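Local coordinates for protein thiosulfate sulfurtransferase TUM1 (Saccharomyces cerevisiae, PDB 3UTN) that accepts persulfide sulfur from the cysteine desulfurase NFS1 and passes it to UBA4 for 2-thiolation of the wobble uridine of tRNAs, at residues D51-L56 / Y119-N124; V65-K70 / S161-F166. All blocks are in the same frame, centred on the assembly; numbering follows the deposited sequence.

Contact 1: D51-L56 / Y119-N124; sequences DATWYL and YDRVGN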
loop_
_atom_site.group_PDB
_atom_site.type_symbol
_atom_site.label_atom_id
_atom_site.label_comp_id
_atom_site.label_asym_id
_atom_site.label_seq_id
_atom_site.Cartn_x
_atom_site.Cartn_y
_atom_site.Cartn_z
ATOM N N ASP A 51 10.844 5.956 4.459
ATOM C CA ASP A 51 10.381 5.030 5.444
ATOM C C ASP A 51 8.913 5.338 5.677
ATOM O O ASP A 51 8.553 6.385 6.212
ATOM C CB ASP A 51 11.192 5.179 6.720
ATOM C CG ASP A 51 10.787 4.193 7.779
ATOM O OD1 ASP A 51 9.891 3.367 7.518
ATOM O OD2 ASP A 51 11.366 4.250 8.874
ATOM N N ALA A 52 8.069 4.413 5.246
ATOM C CA ALA A 52 6.638 4.564 5.384
ATOM C C ALA A 52 6.157 3.646 6.477
ATOM O O ALA A 52 4.977 3.301 6.547
ATOM C CB ALA A 52 5.956 4.236 4.079
ATOM N N THR A 53 7.081 3.259 7.340
ATOM C CA THR A 53 6.769 2.322 8.387
ATOM C C THR A 53 5.559 2.805 9.129
ATOM O O THR A 53 5.451 3.963 9.527
ATOM C CB THR A 53 7.929 2.117 9.351
ATOM O OG1 THR A 53 9.000 1.503 8.643
ATOM C CG2 THR A 53 7.519 1.208 10.480
ATOM N N TRP A 54 4.623 1.894 9.256
ATOM C CA TRP A 54 3.437 2.153 9.990
ATOM C C TRP A 54 3.118 0.841 10.606
ATOM O O TRP A 54 3.242 -0.200 9.968
ATOM C CB TRP A 54 2.348 2.617 9.050
ATOM C CG TRP A 54 1.047 2.820 9.752
ATOM C CD1 TRP A 54 0.565 3.987 10.327
ATOM C CD2 TRP A 54 0.023 1.816 9.996
ATOM N NE1 TRP A 54 -0.662 3.777 10.889
ATOM C CE2 TRP A 54 -1.045 2.493 10.727
ATOM C CE3 TRP A 54 -0.116 0.467 9.686
ATOM C CZ2 TRP A 54 -2.195 1.832 11.126
ATOM C CZ3 TRP A 54 -1.281 -0.186 10.092
ATOM C CH2 TRP A 54 -2.296 0.482 10.792
ATOM N N TYR A 55 2.722 0.884 11.865
ATOM C CA TYR A 55 2.493 -0.321 12.615
ATOM C C TYR A 55 1.049 -0.412 13.010
ATOM O O TYR A 55 0.396 0.602 13.199
ATOM C CB TYR A 55 3.333 -0.295 13.874
ATOM C CG TYR A 55 4.807 -0.312 13.615
ATOM C CD1 TYR A 55 5.378 -1.297 12.816
ATOM C CD2 TYR A 55 5.637 0.631 14.196
ATOM C CE1 TYR A 55 6.740 -1.333 12.595
ATOM C CE2 TYR A 55 7.000 0.603 13.985
ATOM C CZ TYR A 55 7.541 -0.383 13.186
ATOM O OH TYR A 55 8.882 -0.411 12.967
ATOM N N LEU A 56 0.552 -1.636 13.120
ATOM C CA LEU A 56 -0.714 -1.843 13.782
ATOM C C LEU A 56 -0.498 -1.404 15.211
ATOM O O LEU A 56 0.475 -1.824 15.835
ATOM C CB LEU A 56 -1.111 -3.312 13.737
ATOM C CG LEU A 56 -1.474 -3.869 12.367
ATOM C CD1 LEU A 56 -1.921 -5.314 12.514
ATOM C CD2 LEU A 56 -2.563 -3.029 11.716
ATOM N N TYR A 119 10.013 2.253 1.756
ATOM C CA TYR A 119 10.152 1.007 2.437
ATOM C C TYR A 119 9.427 1.161 3.737
ATOM O O TYR A 119 8.977 2.247 4.091
ATOM C CB TYR A 119 11.623 0.690 2.660
ATOM C CG TYR A 119 12.363 1.674 3.524
ATOM C CD1 TYR A 119 12.837 2.880 3.006
ATOM C CD2 TYR A 119 12.596 1.396 4.860
ATOM C CE1 TYR A 119 13.524 3.773 3.806
ATOM C CE2 TYR A 119 13.291 2.272 5.661
ATOM C CZ TYR A 119 13.751 3.452 5.130
ATOM O OH TYR A 119 14.433 4.308 5.941
ATOM N N ASP A 120 9.294 0.058 4.437
ATOM C CA ASP A 120 8.802 0.116 5.782
ATOM C C ASP A 120 9.528 -0.956 6.551
ATOM O O ASP A 120 10.197 -1.804 5.956
ATOM C CB ASP A 120 7.280 -0.037 5.818
ATOM C CG ASP A 120 6.803 -1.357 5.274
ATOM O OD1 ASP A 120 7.542 -2.357 5.340
ATOM O OD2 ASP A 120 5.660 -1.402 4.795
ATOM N N ARG A 121 9.409 -0.921 7.867
ATOM C CA ARG A 121 10.147 -1.853 8.693
ATOM C C ARG A 121 9.445 -3.178 8.818
ATOM O O ARG A 121 10.034 -4.150 9.272
ATOM C CB ARG A 121 10.389 -1.253 10.062
ATOM C CG ARG A 121 11.245 -0.023 9.963
ATOM C CD ARG A 121 11.426 0.651 11.297
ATOM N NE ARG A 121 12.213 1.856 11.101
ATOM C CZ ARG A 121 13.528 1.867 10.921
ATOM N NH1 ARG A 121 14.212 0.736 10.925
ATOM N NH2 ARG A 121 14.156 3.014 10.737
ATOM N N VAL A 122 8.183 -3.216 8.419
ATOM C CA VAL A 122 7.396 -4.427 8.576
ATOM C C VAL A 122 7.690 -5.379 7.435
ATOM O O VAL A 122 7.954 -6.562 7.650
ATOM C CB VAL A 122 5.895 -4.115 8.658
ATOM C CG1 VAL A 122 5.078 -5.401 8.728
ATOM C CG2 VAL A 122 5.627 -3.250 9.871
ATOM N N GLY A 123 7.671 -4.848 6.224
ATOM C CA GLY A 123 7.907 -5.651 5.047
ATOM C C GLY A 123 6.712 -5.542 4.146
ATOM O O GLY A 123 5.783 -6.337 4.238
ATOM N N ASN A 124 6.725 -4.528 3.293
ATOM C CA ASN A 124 5.651 -4.334 2.328
ATOM C C ASN A 124 4.309 -4.316 2.992
ATOM O O ASN A 124 3.366 -4.982 2.569
ATOM C CB ASN A 124 5.708 -5.411 1.272
ATOM C CG ASN A 124 6.894 -5.239 0.389
ATOM O OD1 ASN A 124 7.182 -4.124 -0.027
ATOM N ND2 ASN A 124 7.594 -6.319 0.105
HETATM O O HOH W 1 10.106 3.512 10.999
#
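A chi1 of -178° turns the D51 carboxylate from its own backbone N and lays it obliquely across the ring of Y119, where OD2 meets R121, whose chain runs extended from CG to NE. D51 OD2 lies 3.4 Å from R121 NE in a salt bridge, the two flat groups turned steeply against each other at 73°. A water bridges the pair, donating to OD2 and accepting from NE in the guanidinium plane. The other oxygen, OD1, folds back on its own chain and accepts from T53 N at 2.8 Å, an Asx turn. T53 OG1 takes the backbone N-H of R121 at 2.6 Å, a bent bond (132°). Next to this, A52 N donates to Y119 O (2.6 Å), continuing the parallel pairing of D51 with Y119, while D51 CA sits over one face of the Y119 ring, 3.8 Å from its centroid, as a CH-pi contact; Y119 OH goes on to S76. Farther along, V122 CG2 meets the edge of the Y55 ring, 3.5 Å from CE1, and T53 CG2 lies over one face, offset toward the rim. Y55 OH rests 3.2 Å from R121 CD but hydrogen-bonds D66, and R121 NH1 reaches P71 O. D120 packs CB on T53 and spends its carboxylate on its own loop: OD1 grips G123 N in an Asx motif, and OD2 takes the backbone N-H groups of F125, S126 and S127 where helix 127-136 begins. Here two neighbouring parallel strands, 47-51 and 115-119, run out into their loops at the C-terminal edge of the sheet in the first, non-catalytic rhodanese domain.

Contact 2: V65-K70 / S161-F166; sequences VDFLTK and SKVAAF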
loop_
_atom_site.group_PDB
_atom_site.type_symbol
_atom_site.label_atom_id
_atom_site.label_comp_id
_atom_site.label_asym_id
_atom_site.label_seq_id
_atom_site.Cartn_x
_atom_site.Cartn_y
_atom_site.Cartn_z
ATOM N N VAL A 65 9.337 6.676 16.182
ATOM C CA VAL A 65 10.533 6.402 16.969
ATOM C C VAL A 65 11.424 5.440 16.202
ATOM O O VAL A 65 12.639 5.608 16.162
ATOM C CB VAL A 65 10.185 5.833 18.357
ATOM C CG1 VAL A 65 11.390 5.149 18.995
ATOM C CG2 VAL A 65 9.685 6.950 19.252
ATOM N N ASP A 66 10.807 4.444 15.576
ATOM C CA ASP A 66 11.566 3.480 14.797
ATOM C C ASP A 66 12.273 4.142 13.648
ATOM O O ASP A 66 13.412 3.820 13.354
ATOM C CB ASP A 66 10.682 2.351 14.318
ATOM C CG ASP A 66 10.375 1.384 15.419
ATOM O OD1 ASP A 66 10.789 1.666 16.564
ATOM O OD2 ASP A 66 9.746 0.350 15.147
ATOM N N PHE A 67 11.614 5.101 13.017
ATOM C CA PHE A 67 12.294 5.810 11.966
ATOM C C PHE A 67 13.492 6.554 12.528
ATOM O O PHE A 67 14.583 6.524 11.964
ATOM C CB PHE A 67 11.390 6.816 11.290
ATOM C CG PHE A 67 12.128 7.681 10.336
ATOM C CD1 PHE A 67 12.454 7.203 9.076
ATOM C CD2 PHE A 67 12.569 8.940 10.716
ATOM C CE1 PHE A 67 13.159 7.988 8.186
ATOM C CE2 PHE A 67 13.286 9.722 9.830
ATOM C CZ PHE A 67 13.573 9.250 8.564
ATOM N N LEU A 68 13.258 7.232 13.642
ATOM C CA LEU A 68 14.227 8.156 14.191
ATOM C C LEU A 68 15.390 7.440 14.818
ATOM O O LEU A 68 16.501 7.942 14.810
ATOM C CB LEU A 68 13.563 9.036 15.235
ATOM C CG LEU A 68 12.487 9.961 14.672
ATOM C CD1 LEU A 68 11.677 10.515 15.822
ATOM C CD2 LEU A 68 13.086 11.084 13.845
ATOM N N THR A 69 15.135 6.259 15.355
ATOM C CA THR A 69 16.096 5.652 16.253
ATOM C C THR A 69 16.537 4.291 15.788
ATOM O O THR A 69 17.478 3.746 16.319
ATOM C CB THR A 69 15.522 5.524 17.674
ATOM O OG1 THR A 69 14.443 4.590 17.656
ATOM C CG2 THR A 69 15.011 6.861 18.154
ATOM N N LYS A 70 15.840 3.732 14.810
ATOM C CA LYS A 70 16.248 2.462 14.251
ATOM C C LYS A 70 16.846 2.693 12.885
ATOM O O LYS A 70 16.507 3.675 12.212
ATOM C CB LYS A 70 15.078 1.485 14.197
ATOM C CG LYS A 70 14.695 0.958 15.569
ATOM C CD LYS A 70 13.548 -0.028 15.475
ATOM C CE LYS A 70 13.208 -0.608 16.839
ATOM N NZ LYS A 70 12.790 0.460 17.785
ATOM N N SER A 161 22.149 5.943 12.431
ATOM C CA SER A 161 22.199 7.120 13.270
ATOM C C SER A 161 20.801 7.397 13.778
ATOM O O SER A 161 19.806 7.191 13.075
ATOM C CB SER A 161 22.711 8.331 12.499
ATOM O OG SER A 161 21.695 8.828 11.651
ATOM N N LYS A 162 20.727 7.851 15.013
ATOM C CA LYS A 162 19.477 8.294 15.540
ATOM C C LYS A 162 19.310 9.701 15.020
ATOM O O LYS A 162 20.265 10.466 14.947
ATOM C CB LYS A 162 19.475 8.200 17.056
ATOM C CG LYS A 162 19.919 6.818 17.497
ATOM C CD LYS A 162 19.048 6.256 18.590
ATOM C CE LYS A 162 19.268 4.766 18.754
ATOM N NZ LYS A 162 20.707 4.413 18.658
ATOM N N VAL A 163 18.110 10.011 14.570
ATOM C CA VAL A 163 17.852 11.332 14.047
ATOM C C VAL A 163 16.698 11.913 14.829
ATOM O O VAL A 163 16.002 11.199 15.546
ATOM C CB VAL A 163 17.565 11.325 12.526
ATOM C CG1 VAL A 163 18.825 10.972 11.749
ATOM C CG2 VAL A 163 16.416 10.388 12.179
ATOM N N ALA A 164 16.524 13.215 14.710
ATOM C CA ALA A 164 15.473 13.907 15.424
ATOM C C ALA A 164 14.643 14.649 14.395
ATOM O O ALA A 164 14.061 15.697 14.669
ATOM C CB ALA A 164 16.075 14.863 16.442
ATOM N N ALA A 165 14.603 14.089 13.193
ATOM C CA ALA A 165 13.852 14.672 12.099
ATOM C C ALA A 165 13.323 13.549 11.232
ATOM O O ALA A 165 13.988 12.529 11.048
ATOM C CB ALA A 165 14.726 15.616 11.290
ATOM N N PHE A 166 12.117 13.738 10.717
ATOM C CA PHE A 166 11.506 12.771 9.822
ATOM C C PHE A 166 12.001 12.967 8.424
ATOM O O PHE A 166 11.624 12.243 7.509
ATOM C CB PHE A 166 9.999 12.883 9.877
ATOM C CG PHE A 166 9.444 12.467 11.182
ATOM C CD1 PHE A 166 9.812 11.250 11.735
ATOM C CD2 PHE A 166 8.584 13.292 11.873
ATOM C CE1 PHE A 166 9.312 10.860 12.954
ATOM C CE2 PHE A 166 8.081 12.905 13.095
ATOM C CZ PHE A 166 8.449 11.687 13.634
HETATM O O HOH W 2 19.859 3.407 15.664
#
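L68, near the C-terminal end of helix 63-69 in the alpha/beta rhodanese fold, carries the packing of this helix against the irregular segment 161-166. Its CB lies 3.3 Å from V163 O. CG comes next, 3.7 Å from F166 CE1, and there the side chain forks: CD1 stays by the F166 ring, near CE1 and CZ, whereas CD2 turns to the backbone and sits 3.3 Å from A165 O, with V163 CG2 also in touch. F67 comes in beside it; its chi1 of 172° holds the ring on the far side of CB from the backbone N and so against 165-166. A165 O lies in the plane of that ring at its edge, 3.1 Å from CE2, and F67 CD2 in turn meets the edge of the F166 ring. F78 lies against both rings, and R72 makes a cation-pi contact with F67. On the solvent side, the bent chain of K162 runs by T69, with CD 3.7 Å from T69 CB, and a water donates to T69 O and is weakly held by K162 NZ. The one direct hydrogen bond between the segments is V163 N to L68 O, 2.6 Å long.

In the fold
Contact 1 lies in the first rhodanese domain, and contact 2 packs the later segment 161-166 onto a helix of the same domain. Their centres are 14 Å apart, and their segments alternate along the chain: 51-56, 65-70, 119-124, 161-166. Contact 1 is buried at the ends of strands 47-51 and 115-119, whereas contact 2 lies at the surface, where the late segment folds back on helix 63-69. That helix joins them: R121 NH2 packs beside D66 O and K70 O at its end, and F67 packs against D51. The inner contact also faces the partner domain: the W54 side chain is about 9 Å from that of C282, the persulfide-carrying cysteine, so the non-catalytic domain comes close to the active site.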